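Local atomic coordinates of putative exported protein (PDB entry 3FZX), a protein that is of uncharacterised function but binds calcium, is probably exported, and has a YmcC-like barrel that suggests a role in lipid binding. Residues A[80-85]-A[104-109]; A[122-127]-A[146-151]; A[168-173]-A[185-190]. All blocks are in the same frame, centred on the assembly; numbering follows the deposited sequence.

How the contacts relate
All three contacts belong to one closed antiparallel barrel, and they lie in series along the chain. Contact 3 is the most buried, a regular hairpin pairing of 168-173 with 185-190 whose inner side carries aromatic rings and a carboxylate. Contact 1 is mixed: two strand ends share buried selenomethionines and a tyrosine, while another side reaches the second subunit. Contact 2 is nearer the surface and joins an irregular loop, which carries a calcium ligand, to strand 136-158 through an arginine, an aspartate and a water. Arg148 of contact 2 and Glu187 of contact 3 both reach Tyr108 of contact 1, and strands 136-158 and 161-175 are sheet neighbours.

Contact 1: residues A[80-85]-A[104-109]; sequences MSMGDV and DLMNYP
Met80 and Met106 form an antiparallel hydrogen-bonded pair where strands 77-81 and 99-107 meet in the barrel wall. Met106 N gives a bond of 2.7 Å to Met80 O, and Met80 N returns one of 2.9 Å to Met106 O. Both methionines are selenomethionines on the same face of the sheet, and that face is the tightly packed one. CG of Met80 sits between its backbone N and carbonyl carbon (chi1 69°), and the chain runs extended across the Tyr108 side chain at about a right angle. Its terminal methyl CE lies over one face of the ring, displaced toward the rim, 3.8 Å from the ring centroid, as a CH-pi contact, with SE farther off and oblique. Tyr108 OH is hydrogen-bonded to Glu187, which holds the ring at its far end. Met82 crosses Met106, its CG 4.0 Å from Met106 CB. The other face, with Ser81 and Leu105, is looser: Leu105 CD2 touches Ser81 N at 3.6 Å. At the partly exposed end Asp104 packs on Leu105 of the second subunit, and Leu105 on its Asp104. Past the paired residues the strands part, and a water spans them, accepting from Met82 N at 2.7 Å and donating to Asp104 O.

Contact 2: residues A[122-127]-A[146-151]; sequences DEFDDG and FDREFV
Phe124 and Arg148 both carry CG beside the backbone N, anti to the carbonyl carbon, and the Arg148 chain is bent at chi3 (72°), its CD passing 3.2 Å from Asp125 O. These groups join strand 136-158 to loop 122-127, which leads into barrel strand 127-133 and whose Asp122 binds calcium with Asp121. Phe124 CB meets Arg148 CB at 3.6 Å, with ring and guanidinium planes 84° apart and ring atom CD2 over the guanidinium centre. From the edge of that group NH1 donates to Asp125 O at 2.8 Å, in the carbonyl plane and on a lone pair. Arg148 NH2 is also bonded to Asn107 O, and the Tyr108 ring makes a cation-pi contact. Further along the strand, Phe124 CE1 comes within 3.7 Å of Phe150 N. Glu149 starts away from 122-127, and its side chain touches that of Asp121; it too is a calcium ligand of this protein, though none is bound to it in this chain. The exposed Asp126 packs CG on Phe146 CB at 3.5 Å and bonds through OD1. A water accepts from Arg148 N and can donate to that OD1, though other acceptors compete. Asp126 OD1 also receives Asp147 N at 3.2 Å, from above the carboxylate plane.

Contact 3: residues A[168-173]-A[185-190]; sequences VKYEMN and GYEWYA
The beta hairpin of strands 161-175 and 180-190 is paired here in the barrel wall, Val168 with Glu187 and Tyr170 with Gly185 as antiparallel hydrogen-bonded pairs and Lys169 with Tyr186 as the non-hydrogen-bonded pair between them. Four backbone bonds close the register, from Val168 N to Glu187 O at 2.8 Å to Glu187 N to Val168 O at 3.0 Å. Tyr170 places CG between its backbone N and carbonyl carbon (chi1 59°), and its ring covers the Gly185 backbone. Gly185, with no side chain, lets the ring lie directly over its CA, 3.9 Å from the centroid in a CH-pi contact. On the same face Val168 CG2 touches the edge of the Tyr189 ring at CE1, 3.6 Å away. A water bridges Tyr170 OH and Glu187 OE1 at 3.1 Å from each, while OE2 is hydrogen-bonded to Tyr108 OH. Lys169 and Tyr186, partly exposed on the other face, lie side by side pointing the same way, with Lys169 CG 3.7 Å from Tyr186 CE1. The buried Glu187 carboxylate thus has a partner at each oxygen, a tyrosine and a water, which would help it to carry a negative charge inside the barrel.

Contact 1: residues A[80-85]-A[104-109]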
loop_
_atom_site.group_PDB
_atom_site.type_symbol
_atom_site.label_atom_id
_atom_site.label_comp_id
_atom_site.label_asym_id
_atom_site.label_seq_id
_atom_site.Cartn_x
_atom_site.Cartn_y
_atom_site.Cartn_z
HETATM N N MSE A 80 -0.296 -8.003 -3.163
HETATM C CA MSE A 80 -1.655 -7.530 -2.955
HETATM C C MSE A 80 -1.903 -6.959 -1.570
HETATM O O MSE A 80 -1.140 -7.183 -0.631
HETATM C CB MSE A 80 -2.701 -8.623 -3.262
HETATM C CG MSE A 80 -2.716 -9.784 -2.279
HETATM SE SE MSE A 80 -4.141 -11.116 -2.788
HETATM C CE MSE A 80 -3.367 -12.629 -1.791
ATOM N N SER A 81 -2.993 -6.209 -1.473
ATOM C CA SER A 81 -3.508 -5.707 -0.208
ATOM C C SER A 81 -3.732 -6.831 0.779
ATOM O O SER A 81 -4.043 -7.968 0.398
ATOM C CB SER A 81 -4.858 -5.024 -0.428
ATOM O OG SER A 81 -4.714 -3.969 -1.333
HETATM N N MSE A 82 -3.624 -6.489 2.057
HETATM C CA MSE A 82 -3.660 -7.466 3.137
HETATM C C MSE A 82 -5.071 -7.729 3.683
HETATM O O MSE A 82 -5.220 -8.266 4.776
HETATM C CB MSE A 82 -2.724 -6.987 4.258
HETATM C CG MSE A 82 -1.258 -7.018 3.892
HETATM SE SE MSE A 82 -0.245 -6.200 5.344
HETATM C CE MSE A 82 -0.493 -7.631 6.714
ATOM N N GLY A 83 -6.102 -7.335 2.941
ATOM C CA GLY A 83 -7.497 -7.634 3.281
ATOM C C GLY A 83 -7.709 -8.967 3.999
ATOM O O GLY A 83 -8.360 -9.015 5.052
ATOM N N ASP A 84 -7.110 -10.026 3.473
ATOM C CA ASP A 84 -7.265 -11.360 4.032
ATOM C C ASP A 84 -6.883 -11.533 5.519
ATOM O O ASP A 84 -7.546 -12.297 6.235
ATOM C CB ASP A 84 -6.561 -12.369 3.121
ATOM C CG ASP A 84 -7.136 -12.329 1.651
ATOM O OD1 ASP A 84 -8.386 -12.444 1.495
ATOM O OD2 ASP A 84 -6.350 -12.138 0.674
ATOM N N VAL A 85 -5.886 -10.797 6.015
ATOM C CA VAL A 85 -5.553 -10.856 7.444
ATOM C C VAL A 85 -6.655 -10.156 8.275
ATOM O O VAL A 85 -6.722 -10.359 9.470
ATOM C CB VAL A 85 -4.128 -10.281 7.795
ATOM C CG1 VAL A 85 -3.093 -10.676 6.743
ATOM C CG2 VAL A 85 -4.160 -8.781 7.966
ATOM N N ASP A 104 0.468 -2.635 3.925
ATOM C CA ASP A 104 1.388 -2.822 2.818
ATOM C C ASP A 104 0.742 -3.672 1.743
ATOM O O ASP A 104 -0.225 -4.405 2.011
ATOM C CB ASP A 104 2.616 -3.590 3.304
ATOM C CG ASP A 104 3.352 -2.853 4.392
ATOM O OD1 ASP A 104 4.128 -1.935 4.013
ATOM O OD2 ASP A 104 3.103 -3.165 5.597
ATOM N N LEU A 105 1.268 -3.564 0.523
ATOM C CA LEU A 105 0.975 -4.555 -0.495
ATOM C C LEU A 105 1.956 -5.664 -0.106
ATOM O O LEU A 105 3.142 -5.415 0.027
ATOM C CB LEU A 105 1.252 -4.036 -1.909
ATOM C CG LEU A 105 0.400 -2.889 -2.420
ATOM C CD1 LEU A 105 0.877 -2.471 -3.796
ATOM C CD2 LEU A 105 -1.066 -3.307 -2.433
HETATM N N MSE A 106 1.452 -6.866 0.118
HETATM C CA MSE A 106 2.276 -7.990 0.501
HETATM C C MSE A 106 2.494 -8.953 -0.684
HETATM O O MSE A 106 1.554 -9.290 -1.410
HETATM C CB MSE A 106 1.585 -8.731 1.643
HETATM C CG MSE A 106 2.421 -9.819 2.242
HETATM SE SE MSE A 106 1.782 -10.161 4.076
HETATM C CE MSE A 106 0.301 -11.153 3.619
ATOM N N ASN A 107 3.716 -9.442 -0.808
ATOM C CA ASN A 107 4.122 -10.288 -1.929
ATOM C C ASN A 107 3.782 -11.774 -1.726
ATOM O O ASN A 107 3.749 -12.258 -0.595
ATOM C CB ASN A 107 5.619 -10.121 -2.190
ATOM C CG ASN A 107 6.466 -10.809 -1.124
ATOM O OD1 ASN A 107 6.279 -10.598 0.087
ATOM N ND2 ASN A 107 7.344 -11.678 -1.560
ATOM N N TYR A 108 3.494 -12.477 -2.819
ATOM C CA TYR A 108 3.202 -13.903 -2.770
ATOM C C TYR A 108 4.047 -14.576 -3.823
ATOM O O TYR A 108 3.726 -14.504 -5.001
ATOM C CB TYR A 108 1.707 -14.183 -2.995
ATOM C CG TYR A 108 0.895 -13.840 -1.788
ATOM C CD1 TYR A 108 0.560 -12.517 -1.499
ATOM C CD2 TYR A 108 0.515 -14.830 -0.891
ATOM C CE1 TYR A 108 -0.152 -12.189 -0.355
ATOM C CE2 TYR A 108 -0.196 -14.521 0.248
ATOM C CZ TYR A 108 -0.526 -13.198 0.524
ATOM O OH TYR A 108 -1.235 -12.895 1.670
ATOM N N PRO A 109 5.154 -15.215 -3.409
ATOM C CA PRO A 109 5.993 -15.879 -4.383
ATOM C C PRO A 109 5.317 -17.026 -5.107
ATOM O O PRO A 109 4.372 -17.670 -4.605
ATOM C CB PRO A 109 7.166 -16.419 -3.571
ATOM C CG PRO A 109 7.017 -15.941 -2.205
ATOM C CD PRO A 109 5.658 -15.352 -2.035
HETATM O O HOH W 1 -2.570 -4.097 2.677
#

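Contact 2: residues A[122-127]-A[146-151]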
loop_
_atom_site.group_PDB
_atom_site.type_symbol
_atom_site.label_atom_id
_atom_site.label_comp_id
_atom_site.label_asym_id
_atom_site.label_seq_id
_atom_site.Cartn_x
_atom_site.Cartn_y
_atom_site.Cartn_z
ATOM N N ASP A 122 13.148 -15.994 2.905
ATOM C CA ASP A 122 13.691 -14.694 2.541
ATOM C C ASP A 122 12.954 -14.115 1.342
ATOM O O ASP A 122 12.978 -12.922 1.155
ATOM C CB ASP A 122 15.226 -14.760 2.386
ATOM C CG ASP A 122 15.936 -15.252 3.696
ATOM O OD1 ASP A 122 15.580 -14.836 4.841
ATOM O OD2 ASP A 122 16.857 -16.086 3.578
ATOM N N GLU A 123 12.226 -14.937 0.596
ATOM C CA GLU A 123 11.398 -14.446 -0.503
ATOM C C GLU A 123 10.061 -13.852 -0.043
ATOM O O GLU A 123 9.323 -13.344 -0.888
ATOM C CB GLU A 123 11.076 -15.544 -1.524
ATOM C CG GLU A 123 12.289 -16.283 -2.122
ATOM C CD GLU A 123 12.759 -17.489 -1.282
ATOM O OE1 GLU A 123 12.521 -17.510 -0.038
ATOM O OE2 GLU A 123 13.377 -18.405 -1.874
ATOM N N PHE A 124 9.720 -13.927 1.248
ATOM C CA PHE A 124 8.416 -13.404 1.742
ATOM C C PHE A 124 8.628 -12.137 2.552
ATOM O O PHE A 124 9.430 -12.144 3.454
ATOM C CB PHE A 124 7.732 -14.426 2.653
ATOM C CG PHE A 124 7.356 -15.717 1.978
ATOM C CD1 PHE A 124 8.254 -16.761 1.898
ATOM C CD2 PHE A 124 6.097 -15.896 1.460
ATOM C CE1 PHE A 124 7.895 -17.939 1.307
ATOM C CE2 PHE A 124 5.734 -17.056 0.863
ATOM C CZ PHE A 124 6.630 -18.090 0.772
ATOM N N ASP A 125 7.905 -11.061 2.253
ATOM C CA ASP A 125 8.022 -9.815 3.013
ATOM C C ASP A 125 7.004 -9.789 4.157
ATOM O O ASP A 125 5.916 -10.365 4.057
ATOM C CB ASP A 125 7.703 -8.601 2.153
ATOM C CG ASP A 125 8.671 -8.405 0.991
ATOM O OD1 ASP A 125 9.868 -8.795 1.068
ATOM O OD2 ASP A 125 8.209 -7.824 -0.025
ATOM N N ASP A 126 7.377 -9.100 5.226
ATOM C CA ASP A 126 6.516 -8.850 6.354
ATOM C C ASP A 126 5.513 -7.753 5.980
ATOM O O ASP A 126 5.724 -7.021 5.023
ATOM C CB ASP A 126 7.347 -8.390 7.567
ATOM C CG ASP A 126 8.318 -9.445 8.050
ATOM O OD1 ASP A 126 8.212 -10.625 7.677
ATOM O OD2 ASP A 126 9.222 -9.083 8.803
ATOM N N GLY A 127 4.435 -7.621 6.743
ATOM C CA GLY A 127 3.493 -6.546 6.490
ATOM C C GLY A 127 2.676 -6.233 7.706
ATOM O O GLY A 127 2.501 -7.101 8.561
ATOM N N PHE A 146 4.587 -11.608 10.047
ATOM C CA PHE A 146 6.029 -11.668 9.866
ATOM C C PHE A 146 6.565 -13.083 9.889
ATOM O O PHE A 146 5.864 -14.019 10.242
ATOM C CB PHE A 146 6.749 -10.778 10.897
ATOM C CG PHE A 146 6.425 -11.114 12.331
ATOM C CD1 PHE A 146 5.283 -10.599 12.935
ATOM C CD2 PHE A 146 7.246 -11.960 13.059
ATOM C CE1 PHE A 146 4.970 -10.929 14.234
ATOM C CE2 PHE A 146 6.943 -12.300 14.362
ATOM C CZ PHE A 146 5.803 -11.782 14.955
ATOM N N ASP A 147 7.802 -13.233 9.435
ATOM C CA ASP A 147 8.446 -14.521 9.374
ATOM C C ASP A 147 7.622 -15.512 8.568
ATOM O O ASP A 147 7.527 -16.652 8.918
ATOM C CB ASP A 147 8.699 -15.055 10.795
ATOM C CG ASP A 147 9.783 -14.279 11.530
ATOM O OD1 ASP A 147 10.353 -13.301 10.965
ATOM O OD2 ASP A 147 10.078 -14.643 12.687
ATOM N N ARG A 148 7.042 -15.066 7.470
ATOM C CA ARG A 148 6.327 -15.963 6.585
ATOM C C ARG A 148 7.382 -16.901 5.957
ATOM O O ARG A 148 8.512 -16.493 5.665
ATOM C CB ARG A 148 5.623 -15.158 5.502
ATOM C CG ARG A 148 4.649 -14.142 6.047
ATOM C CD ARG A 148 4.432 -12.994 5.081
ATOM N NE ARG A 148 3.662 -13.430 3.953
ATOM C CZ ARG A 148 3.787 -13.021 2.685
ATOM N NH1 ARG A 148 4.684 -12.110 2.288
ATOM N NH2 ARG A 148 2.968 -13.566 1.797
ATOM N N GLU A 149 7.017 -18.167 5.799
ATOM C CA GLU A 149 7.879 -19.167 5.195
ATOM C C GLU A 149 7.077 -20.266 4.501
ATOM O O GLU A 149 5.946 -20.585 4.869
ATOM C CB GLU A 149 8.797 -19.807 6.228
ATOM C CG GLU A 149 8.084 -20.651 7.264
ATOM C CD GLU A 149 9.037 -21.211 8.320
ATOM O OE1 GLU A 149 10.232 -20.867 8.338
ATOM O OE2 GLU A 149 8.581 -22.014 9.131
ATOM N N PHE A 150 7.737 -20.861 3.528
ATOM C CA PHE A 150 7.187 -21.899 2.720
ATOM C C PHE A 150 7.135 -23.203 3.518
ATOM O O PHE A 150 8.088 -23.540 4.208
ATOM C CB PHE A 150 8.063 -22.059 1.454
ATOM C CG PHE A 150 7.640 -23.169 0.561
ATOM C CD1 PHE A 150 6.617 -22.984 -0.364
ATOM C CD2 PHE A 150 8.268 -24.410 0.634
ATOM C CE1 PHE A 150 6.222 -24.019 -1.213
ATOM C CE2 PHE A 150 7.883 -25.445 -0.214
ATOM C CZ PHE A 150 6.848 -25.244 -1.138
ATOM N N VAL A 151 6.031 -23.937 3.374
ATOM C CA VAL A 151 5.851 -25.255 3.996
ATOM C C VAL A 151 5.861 -26.359 2.925
ATOM O O VAL A 151 6.704 -27.253 2.939
ATOM C CB VAL A 151 4.539 -25.312 4.807
ATOM C CG1 VAL A 151 4.328 -26.722 5.381
ATOM C CG2 VAL A 151 4.550 -24.237 5.926
HETATM O O HOH W 2 7.445 -12.479 6.095
#

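Contact 3: residues A[168-173]-A[185-190]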
loop_
_atom_site.group_PDB
_atom_site.type_symbol
_atom_site.label_atom_id
_atom_site.label_comp_id
_atom_site.label_asym_id
_atom_site.label_seq_id
_atom_site.Cartn_x
_atom_site.Cartn_y
_atom_site.Cartn_z
ATOM N N VAL A 168 1.902 -21.735 3.354
ATOM C CA VAL A 168 2.799 -20.832 4.022
ATOM C C VAL A 168 2.480 -20.825 5.524
ATOM O O VAL A 168 1.331 -21.011 5.916
ATOM C CB VAL A 168 2.622 -19.418 3.412
ATOM C CG1 VAL A 168 3.351 -18.375 4.221
ATOM C CG2 VAL A 168 3.152 -19.413 1.996
ATOM N N LYS A 169 3.510 -20.695 6.353
ATOM C CA LYS A 169 3.352 -20.519 7.797
ATOM C C LYS A 169 3.845 -19.104 8.116
ATOM O O LYS A 169 4.786 -18.626 7.491
ATOM C CB LYS A 169 4.167 -21.557 8.569
ATOM C CG LYS A 169 4.050 -21.447 10.094
ATOM C CD LYS A 169 4.795 -22.561 10.860
ATOM C CE LYS A 169 4.774 -22.298 12.402
ATOM N NZ LYS A 169 5.510 -23.314 13.254
ATOM N N TYR A 170 3.208 -18.447 9.081
ATOM C CA TYR A 170 3.555 -17.074 9.492
ATOM C C TYR A 170 3.314 -16.852 10.990
ATOM O O TYR A 170 2.562 -17.584 11.621
ATOM C CB TYR A 170 2.754 -16.028 8.681
ATOM C CG TYR A 170 1.228 -16.112 8.786
ATOM C CD1 TYR A 170 0.534 -15.441 9.797
ATOM C CD2 TYR A 170 0.484 -16.837 7.862
ATOM C CE1 TYR A 170 -0.864 -15.509 9.896
ATOM C CE2 TYR A 170 -0.909 -16.916 7.954
ATOM C CZ TYR A 170 -1.585 -16.254 8.978
ATOM O OH TYR A 170 -2.974 -16.339 9.078
ATOM N N GLU A 171 4.001 -15.872 11.553
ATOM C CA GLU A 171 3.708 -15.421 12.885
ATOM C C GLU A 171 2.924 -14.139 12.808
ATOM O O GLU A 171 2.932 -13.448 11.775
ATOM C CB GLU A 171 4.991 -15.232 13.658
ATOM C CG GLU A 171 5.790 -16.547 13.713
ATOM C CD GLU A 171 6.749 -16.573 14.849
ATOM O OE1 GLU A 171 6.260 -16.641 15.988
ATOM O OE2 GLU A 171 7.975 -16.510 14.615
HETATM N N MSE A 172 2.184 -13.846 13.869
HETATM C CA MSE A 172 1.507 -12.554 13.947
HETATM C C MSE A 172 1.327 -11.993 15.363
HETATM O O MSE A 172 1.323 -12.731 16.345
HETATM C CB MSE A 172 0.177 -12.548 13.170
HETATM C CG MSE A 172 -1.048 -12.818 13.978
HETATM SE SE MSE A 172 -1.320 -14.685 14.115
HETATM C CE MSE A 172 -2.832 -14.923 12.896
ATOM N N ASN A 173 1.271 -10.662 15.409
ATOM C CA ASN A 173 0.999 -9.908 16.622
ATOM C C ASN A 173 -0.236 -9.072 16.334
ATOM O O ASN A 173 -0.321 -8.415 15.289
ATOM C CB ASN A 173 2.182 -9.012 16.995
ATOM C CG ASN A 173 3.397 -9.807 17.450
ATOM O OD1 ASN A 173 3.326 -11.023 17.646
ATOM N ND2 ASN A 173 4.517 -9.123 17.624
ATOM N N GLY A 185 -0.020 -18.729 12.119
ATOM C CA GLY A 185 -1.067 -19.168 11.203
ATOM C C GLY A 185 -0.515 -19.863 9.992
ATOM O O GLY A 185 0.692 -19.889 9.779
ATOM N N TYR A 186 -1.413 -20.457 9.221
ATOM C CA TYR A 186 -1.078 -21.045 7.945
ATOM C C TYR A 186 -2.020 -20.474 6.904
ATOM O O TYR A 186 -3.181 -20.170 7.195
ATOM C CB TYR A 186 -1.278 -22.553 7.967
ATOM C CG TYR A 186 -0.398 -23.322 8.933
ATOM C CD1 TYR A 186 0.936 -23.597 8.643
ATOM C CD2 TYR A 186 -0.928 -23.850 10.104
ATOM C CE1 TYR A 186 1.749 -24.330 9.554
ATOM C CE2 TYR A 186 -0.142 -24.585 11.002
ATOM C CZ TYR A 186 1.179 -24.819 10.718
ATOM O OH TYR A 186 1.906 -25.523 11.620
ATOM N N GLU A 187 -1.534 -20.323 5.685
ATOM C CA GLU A 187 -2.423 -20.036 4.573
ATOM C C GLU A 187 -2.006 -20.792 3.319
ATOM O O GLU A 187 -0.839 -21.205 3.144
ATOM C CB GLU A 187 -2.643 -18.534 4.336
ATOM C CG GLU A 187 -1.459 -17.729 3.937
ATOM C CD GLU A 187 -1.786 -16.213 3.851
ATOM O OE1 GLU A 187 -2.595 -15.697 4.659
ATOM O OE2 GLU A 187 -1.215 -15.522 2.984
ATOM N N TRP A 188 -3.013 -21.029 2.495
ATOM C CA TRP A 188 -2.877 -21.788 1.302
ATOM C C TRP A 188 -3.379 -20.879 0.194
ATOM O O TRP A 188 -4.488 -20.328 0.318
ATOM C CB TRP A 188 -3.741 -23.027 1.365
ATOM C CG TRP A 188 -3.263 -24.144 2.248
ATOM C CD1 TRP A 188 -2.585 -25.254 1.849
ATOM C CD2 TRP A 188 -3.518 -24.314 3.646
ATOM N NE1 TRP A 188 -2.381 -26.096 2.908
ATOM C CE2 TRP A 188 -2.958 -25.553 4.024
ATOM C CE3 TRP A 188 -4.161 -23.537 4.620
ATOM C CZ2 TRP A 188 -2.992 -26.030 5.342
ATOM C CZ3 TRP A 188 -4.213 -24.015 5.928
ATOM C CH2 TRP A 188 -3.630 -25.258 6.279
ATOM N N TYR A 189 -2.575 -20.705 -0.863
ATOM C CA TYR A 189 -2.996 -19.858 -1.978
ATOM C C TYR A 189 -2.741 -20.488 -3.336
ATOM O O TYR A 189 -1.860 -21.333 -3.492
ATOM C CB TYR A 189 -2.373 -18.472 -1.893
ATOM C CG TYR A 189 -0.864 -18.405 -1.989
ATOM C CD1 TYR A 189 -0.063 -18.486 -0.837
ATOM C CD2 TYR A 189 -0.230 -18.203 -3.217
ATOM C CE1 TYR A 189 1.328 -18.402 -0.922
ATOM C CE2 TYR A 189 1.172 -18.109 -3.311
ATOM C CZ TYR A 189 1.936 -18.202 -2.165
ATOM O OH TYR A 189 3.291 -18.059 -2.243
ATOM N N ALA A 190 -3.550 -20.048 -4.297
ATOM C CA ALA A 190 -3.613 -20.640 -5.619
ATOM C C ALA A 190 -3.769 -19.573 -6.693
ATOM O O ALA A 190 -4.355 -18.501 -6.442
ATOM C CB ALA A 190 -4.806 -21.628 -5.714
HETATM O O HOH W 3 -4.894 -15.712 6.753
#